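PDB 2EKD: KaiC-like domain-containing protein from Pyrococcus horikoshii, which is of unknown function but, as a KaiC-like member of the P-loop NTPase clan, may descend from nucleotide-binding proteins. Local coordinates for residues F[27-32]-F[57-62]; F[74-77]-F[81-84]. All coordinates share one frame; numbering follows the deposited sequence.

Contact 1 of 2, residues F[27-32]-F[57-62]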
ATOM      1  N   ARG F  27     -18.424  12.892  17.506  1.00 22.17           N
ATOM      2  CA  ARG F  27     -18.866  13.370  18.810  1.00 22.29           C
ATOM      3  C   ARG F  27     -19.749  12.265  19.400  1.00 21.74           C
ATOM      4  O   ARG F  27     -20.846  12.522  19.895  1.00 21.96           O
ATOM      5  CB  ARG F  27     -19.669  14.669  18.692  1.00 22.13           C
ATOM      6  CG  ARG F  27     -18.842  15.892  18.363  1.00 25.22           C
ATOM      7  CD  ARG F  27     -19.609  17.162  18.690  1.00 28.81           C
ATOM      8  NE  ARG F  27     -20.835  17.280  17.906  1.00 33.05           N
ATOM      9  CZ  ARG F  27     -21.738  18.242  18.075  1.00 35.91           C
ATOM     10  NH1 ARG F  27     -21.552  19.174  19.007  1.00 33.74           N
ATOM     11  NH2 ARG F  27     -22.829  18.272  17.316  1.00 33.60           N
ATOM     12  N   ALA F  28     -19.251  11.034  19.329  1.00 19.87           N
ATOM     13  CA  ALA F  28     -19.957   9.860  19.831  1.00 19.17           C
ATOM     14  C   ALA F  28     -20.366   9.975  21.298  1.00 17.88           C
ATOM     15  O   ALA F  28     -21.274   9.286  21.746  1.00 18.22           O
ATOM     16  CB  ALA F  28     -19.094   8.609  19.624  1.00 18.02           C
ATOM     17  N   GLU F  29     -19.698  10.841  22.050  1.00 17.42           N
ATOM     18  CA  GLU F  29     -20.037  11.014  23.454  1.00 18.74           C
ATOM     19  C   GLU F  29     -21.509  11.439  23.616  1.00 19.98           C
ATOM     20  O   GLU F  29     -22.153  11.090  24.616  1.00 19.67           O
ATOM     21  CB  GLU F  29     -19.120  12.061  24.100  1.00 19.14           C
ATOM     22  CG  GLU F  29     -19.178  13.426  23.437  1.00 20.56           C
ATOM     23  CD  GLU F  29     -18.025  13.669  22.472  1.00 24.87           C
ATOM     24  OE1 GLU F  29     -17.483  12.692  21.909  1.00 24.91           O
ATOM     25  OE2 GLU F  29     -17.668  14.847  22.264  1.00 26.78           O
ATOM     26  N   LEU F  30     -22.035  12.181  22.638  1.00 18.06           N
ATOM     27  CA  LEU F  30     -23.427  12.636  22.689  1.00 20.32           C
ATOM     28  C   LEU F  30     -24.396  11.453  22.704  1.00 19.78           C
ATOM     29  O   LEU F  30     -25.408  11.481  23.406  1.00 20.06           O
ATOM     30  CB  LEU F  30     -23.766  13.539  21.494  1.00 18.44           C
ATOM     31  CG  LEU F  30     -23.016  14.858  21.301  1.00 22.78           C
ATOM     32  CD1 LEU F  30     -23.676  15.657  20.176  1.00 21.83           C
ATOM     33  CD2 LEU F  30     -23.040  15.664  22.591  1.00 22.56           C
ATOM     34  N   LEU F  31     -24.081  10.419  21.928  1.00 19.14           N
ATOM     35  CA  LEU F  31     -24.928   9.231  21.864  1.00 20.85           C
ATOM     36  C   LEU F  31     -24.809   8.458  23.168  1.00 20.28           C
ATOM     37  O   LEU F  31     -25.774   7.843  23.631  1.00 18.39           O
ATOM     38  CB  LEU F  31     -24.518   8.325  20.700  1.00 20.03           C
ATOM     39  CG  LEU F  31     -25.386   7.067  20.571  1.00 23.64           C
ATOM     40  CD1 LEU F  31     -26.846   7.473  20.314  1.00 21.10           C
ATOM     41  CD2 LEU F  31     -24.865   6.185  19.435  1.00 21.97           C
ATOM     42  N   LEU F  32     -23.615   8.486  23.751  1.00 20.28           N
ATOM     43  CA  LEU F  32     -23.383   7.805  25.013  1.00 20.51           C
ATOM     44  C   LEU F  32     -24.207   8.490  26.095  1.00 20.22           C
ATOM     45  O   LEU F  32     -24.865   7.830  26.894  1.00 23.15           O
ATOM     46  CB  LEU F  32     -21.911   7.871  25.418  1.00 20.77           C
ATOM     47  CG  LEU F  32     -21.738   7.332  26.846  1.00 22.98           C
ATOM     48  CD1 LEU F  32     -21.959   5.813  26.831  1.00 20.53           C
ATOM     49  CD2 LEU F  32     -20.363   7.685  27.388  1.00 22.78           C
ATOM     50  N   THR F  57     -15.160  13.907  30.123  1.00 20.52           N
ATOM     51  CA  THR F  57     -14.525  15.222  30.032  1.00 19.68           C
ATOM     52  C   THR F  57     -15.052  16.071  28.874  1.00 18.19           C
ATOM     53  O   THR F  57     -15.284  17.264  29.026  1.00 16.77           O
ATOM     54  CB  THR F  57     -12.987  15.078  29.876  1.00 21.75           C
ATOM     55  OG1 THR F  57     -12.439  14.484  31.058  1.00 25.78           O
ATOM     56  CG2 THR F  57     -12.337  16.436  29.659  1.00 24.23           C
ATOM     57  N   ARG F  58     -15.227  15.453  27.709  1.00 18.91           N
ATOM     58  CA  ARG F  58     -15.712  16.171  26.536  1.00 17.54           C
ATOM     59  C   ARG F  58     -17.133  16.662  26.748  1.00 17.37           C
ATOM     60  O   ARG F  58     -17.481  17.769  26.341  1.00 16.20           O
ATOM     61  CB  ARG F  58     -15.647  15.271  25.298  1.00 18.12           C
ATOM     62  CG  ARG F  58     -14.620  15.717  24.261  1.00 19.28           C
ATOM     63  CD  ARG F  58     -13.835  14.548  23.686  1.00 17.37           C
ATOM     64  NE  ARG F  58     -14.689  13.473  23.179  1.00 14.96           N
ATOM     65  CZ  ARG F  58     -14.375  12.182  23.284  1.00 16.04           C
ATOM     66  NH1 ARG F  58     -13.239  11.827  23.873  1.00 13.96           N
ATOM     67  NH2 ARG F  58     -15.185  11.248  22.807  1.00 18.07           N
ATOM     68  N   LEU F  59     -17.950  15.829  27.385  1.00 17.75           N
ATOM     69  CA  LEU F  59     -19.337  16.180  27.665  1.00 19.98           C
ATOM     70  C   LEU F  59     -19.372  17.307  28.695  1.00 21.02           C
ATOM     71  O   LEU F  59     -20.167  18.241  28.584  1.00 20.60           O
ATOM     72  CB  LEU F  59     -20.090  14.957  28.194  1.00 17.23           C
ATOM     73  CG  LEU F  59     -20.374  13.888  27.134  1.00 19.71           C
ATOM     74  CD1 LEU F  59     -20.867  12.603  27.782  1.00 18.94           C
ATOM     75  CD2 LEU F  59     -21.410  14.422  26.153  1.00 16.27           C
ATOM     76  N   LYS F  60     -18.488  17.211  29.684  1.00 22.45           N
ATOM     77  CA  LYS F  60     -18.394  18.203  30.750  1.00 23.90           C
ATOM     78  C   LYS F  60     -18.033  19.575  30.198  1.00 24.77           C
ATOM     79  O   LYS F  60     -18.683  20.563  30.528  1.00 26.22           O
ATOM     80  CB  LYS F  60     -17.355  17.759  31.781  1.00 23.96           C
ATOM     81  CG  LYS F  60     -17.394  18.515  33.106  1.00 25.34           C
ATOM     82  CD  LYS F  60     -16.513  17.800  34.123  1.00 29.94           C
ATOM     83  CE  LYS F  60     -16.617  18.385  35.522  1.00 30.91           C
ATOM     84  NZ  LYS F  60     -15.796  19.607  35.674  1.00 32.96           N
ATOM     85  N   VAL F  61     -17.003  19.646  29.358  1.00 25.93           N
ATOM     86  CA  VAL F  61     -16.612  20.930  28.779  1.00 24.95           C
ATOM     87  C   VAL F  61     -17.708  21.435  27.840  1.00 24.00           C
ATOM     88  O   VAL F  61     -17.846  22.645  27.627  1.00 23.53           O
ATOM     89  CB  VAL F  61     -15.285  20.836  27.975  1.00 26.30           C
ATOM     90  CG1 VAL F  61     -14.237  20.118  28.794  1.00 27.97           C
ATOM     91  CG2 VAL F  61     -15.515  20.128  26.650  1.00 26.38           C
ATOM     92  N   ALA F  62     -18.484  20.507  27.285  1.00 22.25           N
ATOM     93  CA  ALA F  62     -19.570  20.860  26.371  1.00 24.37           C
ATOM     94  C   ALA F  62     -20.751  21.487  27.108  1.00 25.43           C
ATOM     95  O   ALA F  62     -21.660  22.026  26.479  1.00 27.29           O
ATOM     96  CB  ALA F  62     -20.037  19.618  25.589  1.00 21.41           C
TER
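Leu-59 lays its forked end along the aliphatic part of Glu-29, the two side chains running alongside one another with their ends pointing opposite ways. Its CD2 methyl sits 3.7 Å from Glu-29 CG, while CG of the leucine lies 3.8 Å from Glu-29 CB. Both methyls also come up to the carbonyl oxygen of Glu-29, so the leucine fills the angle between that side chain and its own backbone. Leu-30, the next residue along the chain, adds a lighter touch, its CD2 methyl 4.1 Å from Leu-59 CD2.

The carboxylate of Glu-29 turns the other way, to Arg-58. With CG set between the backbone N and the carbonyl carbon (chi1 59°) and a bend at chi2, the glutamate carries OE1 to the edge of the guanidinium. Arg-58 NH2 donates to Glu-29 OE1 over 2.9 Å, and Arg-58 NE adds a weak bond to the same oxygen at 3.2 Å, making a forked salt bridge on one acceptor. OE1 lies almost in the guanidinium plane, yet NH2 reaches it from well above the carboxylate plane; the two flat groups are turned 69° apart. These segments join the start of helix 29-37 to the end of helix 51-61, two helices of the alpha/beta fold linked through strand 44-48, which runs parallel to strand 17-22 within the central sheet. Both charged residues are buried, and the pairing would offset the cost of placing them there. Phe-55, one turn earlier on helix 51-61, touches Glu-29 and makes a cation-pi contact with Arg-58. Val-174 of the second subunit packs on Arg-58 too, and Phe-64 closes over Leu-30 and Leu-59.

Contact 2 of 2, residues F[74-77]-F[81-84]; sequences VIKM and KDIG
Bends at chi3 (65°) and chi4 (69°) curl the end of Lys-76 so that NZ reaches the backbone of 81-84, where it donates a 2.7 Å hydrogen bond to Lys-81 O. The ammonium approaches from above the carbonyl plane, 53° out of it. Asp-82 crosses the lysine chain at about a right angle: its OD1 rests 3.4 Å from Lys-76 CD, whereas Lys-76 NZ stays 4.3 Å from OD1, too far for a salt bridge. The other oxygen, Asp-82 OD2, pairs with Arg-89, and Lys-76 NZ is held by Asp-47 and Asp-50, so acidic groups probably stabilise its charge. One water accepts a 3.1 Å bond from Ile-83 N and a weak one from Lys-76 NZ.

Nearer the start of the strand, Val-74 CG2 packs 3.5 Å from Ile-83 O. Gly-84, with a positive phi, sets its CA 4.2 Å from Val-74 CG2. Residues 81-84 run back alongside 74-77, against its direction, as part of a crossover connection in which an extended loop, in place of the usual helix, returns the chain to the start of strand 73-77 before the parallel edge strand 85-90.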
ATOM      1  N   VAL F  74     -19.547   1.023  37.052  1.00 26.21           N
ATOM      2  CA  VAL F  74     -18.485   0.859  36.074  1.00 24.75           C
ATOM      3  C   VAL F  74     -17.522  -0.289  36.367  1.00 23.84           C
ATOM      4  O   VAL F  74     -17.135  -0.517  37.511  1.00 23.97           O
ATOM      5  CB  VAL F  74     -17.657   2.169  35.962  1.00 25.27           C
ATOM      6  CG1 VAL F  74     -16.481   1.976  35.012  1.00 23.18           C
ATOM      7  CG2 VAL F  74     -18.546   3.310  35.485  1.00 23.24           C
ATOM      8  N   ILE F  75     -17.152  -1.011  35.315  1.00 23.74           N
ATOM      9  CA  ILE F  75     -16.192  -2.102  35.414  1.00 23.45           C
ATOM     10  C   ILE F  75     -14.988  -1.618  34.612  1.00 25.26           C
ATOM     11  O   ILE F  75     -15.039  -1.542  33.381  1.00 24.75           O
ATOM     12  CB  ILE F  75     -16.718  -3.402  34.782  1.00 23.63           C
ATOM     13  CG1 ILE F  75     -17.937  -3.906  35.557  1.00 22.63           C
ATOM     14  CG2 ILE F  75     -15.611  -4.465  34.783  1.00 22.57           C
ATOM     15  CD1 ILE F  75     -18.497  -5.211  35.029  1.00 23.26           C
ATOM     16  N   LYS F  76     -13.915  -1.269  35.314  1.00 25.96           N
ATOM     17  CA  LYS F  76     -12.716  -0.768  34.660  1.00 27.84           C
ATOM     18  C   LYS F  76     -11.809  -1.877  34.161  1.00 28.25           C
ATOM     19  O   LYS F  76     -11.587  -2.865  34.849  1.00 27.60           O
ATOM     20  CB  LYS F  76     -11.936   0.158  35.608  1.00 26.99           C
ATOM     21  CG  LYS F  76     -12.643   1.480  35.894  1.00 25.81           C
ATOM     22  CD  LYS F  76     -11.779   2.437  36.722  1.00 26.20           C
ATOM     23  CE  LYS F  76     -10.526   2.902  35.975  1.00 26.20           C
ATOM     24  NZ  LYS F  76     -10.834   3.816  34.831  1.00 26.15           N
HETATM   25  N   MSE F  77     -11.304  -1.705  32.946  1.00 30.84           N
HETATM   26  CA  MSE F  77     -10.396  -2.668  32.335  1.00 34.73           C
HETATM   27  C   MSE F  77      -9.125  -1.866  32.048  1.00 33.45           C
HETATM   28  O   MSE F  77      -8.941  -1.313  30.963  1.00 31.89           O
HETATM   29  CB  MSE F  77     -11.031  -3.238  31.058  1.00 39.61           C
HETATM   30  CG  MSE F  77     -12.479  -3.714  31.296  1.00 46.65           C
HETATM   31 SE   MSE F  77     -13.313  -4.489  29.893  1.00 60.82          SE
HETATM   32  CE  MSE F  77     -14.684  -5.304  30.714  1.00 53.56           C
ATOM     33  N   LYS F  81      -8.011   6.738  35.569  1.00 39.26           N
ATOM     34  CA  LYS F  81      -9.052   7.706  35.891  1.00 39.03           C
ATOM     35  C   LYS F  81     -10.377   7.084  36.303  1.00 38.81           C
ATOM     36  O   LYS F  81     -11.070   6.462  35.495  1.00 38.40           O
ATOM     37  CB  LYS F  81      -9.287   8.650  34.710  1.00 41.06           C
ATOM     38  CG  LYS F  81      -8.200   9.686  34.503  1.00 41.35           C
ATOM     39  CD  LYS F  81      -6.958   9.096  33.878  1.00 44.60           C
ATOM     40  CE  LYS F  81      -5.895  10.166  33.706  1.00 45.13           C
ATOM     41  NZ  LYS F  81      -6.443  11.370  33.017  1.00 45.95           N
ATOM     42  N   ASP F  82     -10.730   7.280  37.568  1.00 37.80           N
ATOM     43  CA  ASP F  82     -11.969   6.753  38.119  1.00 36.53           C
ATOM     44  C   ASP F  82     -13.167   7.677  37.905  1.00 35.81           C
ATOM     45  O   ASP F  82     -13.239   8.765  38.482  1.00 36.76           O
ATOM     46  CB  ASP F  82     -11.795   6.492  39.615  1.00 37.87           C
ATOM     47  CG  ASP F  82     -11.307   5.092  39.911  1.00 38.00           C
ATOM     48  OD1 ASP F  82     -10.542   4.534  39.096  1.00 40.29           O
ATOM     49  OD2 ASP F  82     -11.684   4.550  40.972  1.00 39.49           O
ATOM     50  N   ILE F  83     -14.101   7.235  37.069  1.00 32.88           N
ATOM     51  CA  ILE F  83     -15.322   7.985  36.794  1.00 31.47           C
ATOM     52  C   ILE F  83     -16.483   7.018  37.002  1.00 31.50           C
ATOM     53  O   ILE F  83     -16.471   5.905  36.473  1.00 30.52           O
ATOM     54  CB  ILE F  83     -15.365   8.511  35.346  1.00 30.35           C
ATOM     55  CG1 ILE F  83     -14.220   9.503  35.115  1.00 30.99           C
ATOM     56  CG2 ILE F  83     -16.711   9.182  35.077  1.00 29.35           C
ATOM     57  CD1 ILE F  83     -14.325  10.779  35.948  1.00 28.33           C
ATOM     58  N   GLY F  84     -17.472   7.442  37.783  1.00 30.25           N
ATOM     59  CA  GLY F  84     -18.615   6.592  38.057  1.00 30.43           C
ATOM     60  C   GLY F  84     -18.366   5.701  39.260  1.00 30.09           C
ATOM     61  O   GLY F  84     -17.332   5.809  39.907  1.00 29.96           O
TER
HETATM   62  O   HOH W   1     -14.067   4.517  35.491  1.00 29.53           O

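Overall arrangement
Contact 1 is the more buried of the two: helix packs against helix, with leucine contacts beside an internal salt bridge. Contact 2 is partly buried and lies toward one edge of the sheet, where a strand meets the loop that follows it and the chemistry runs to a lysine, a backbone carbonyl and a water. The centres of contacts 1 and 2 are about 17 Å apart. Helix 51-61 nevertheless links them, since it supplies most of 57-62 to contact 1 while its Tyr-52, Tyr-53 and Tyr-56 pack on Ile-83 of contact 2. The second subunit reaches both, through Arg-27 and Arg-58, among others, in contact 1 and through Lys-81 in contact 2.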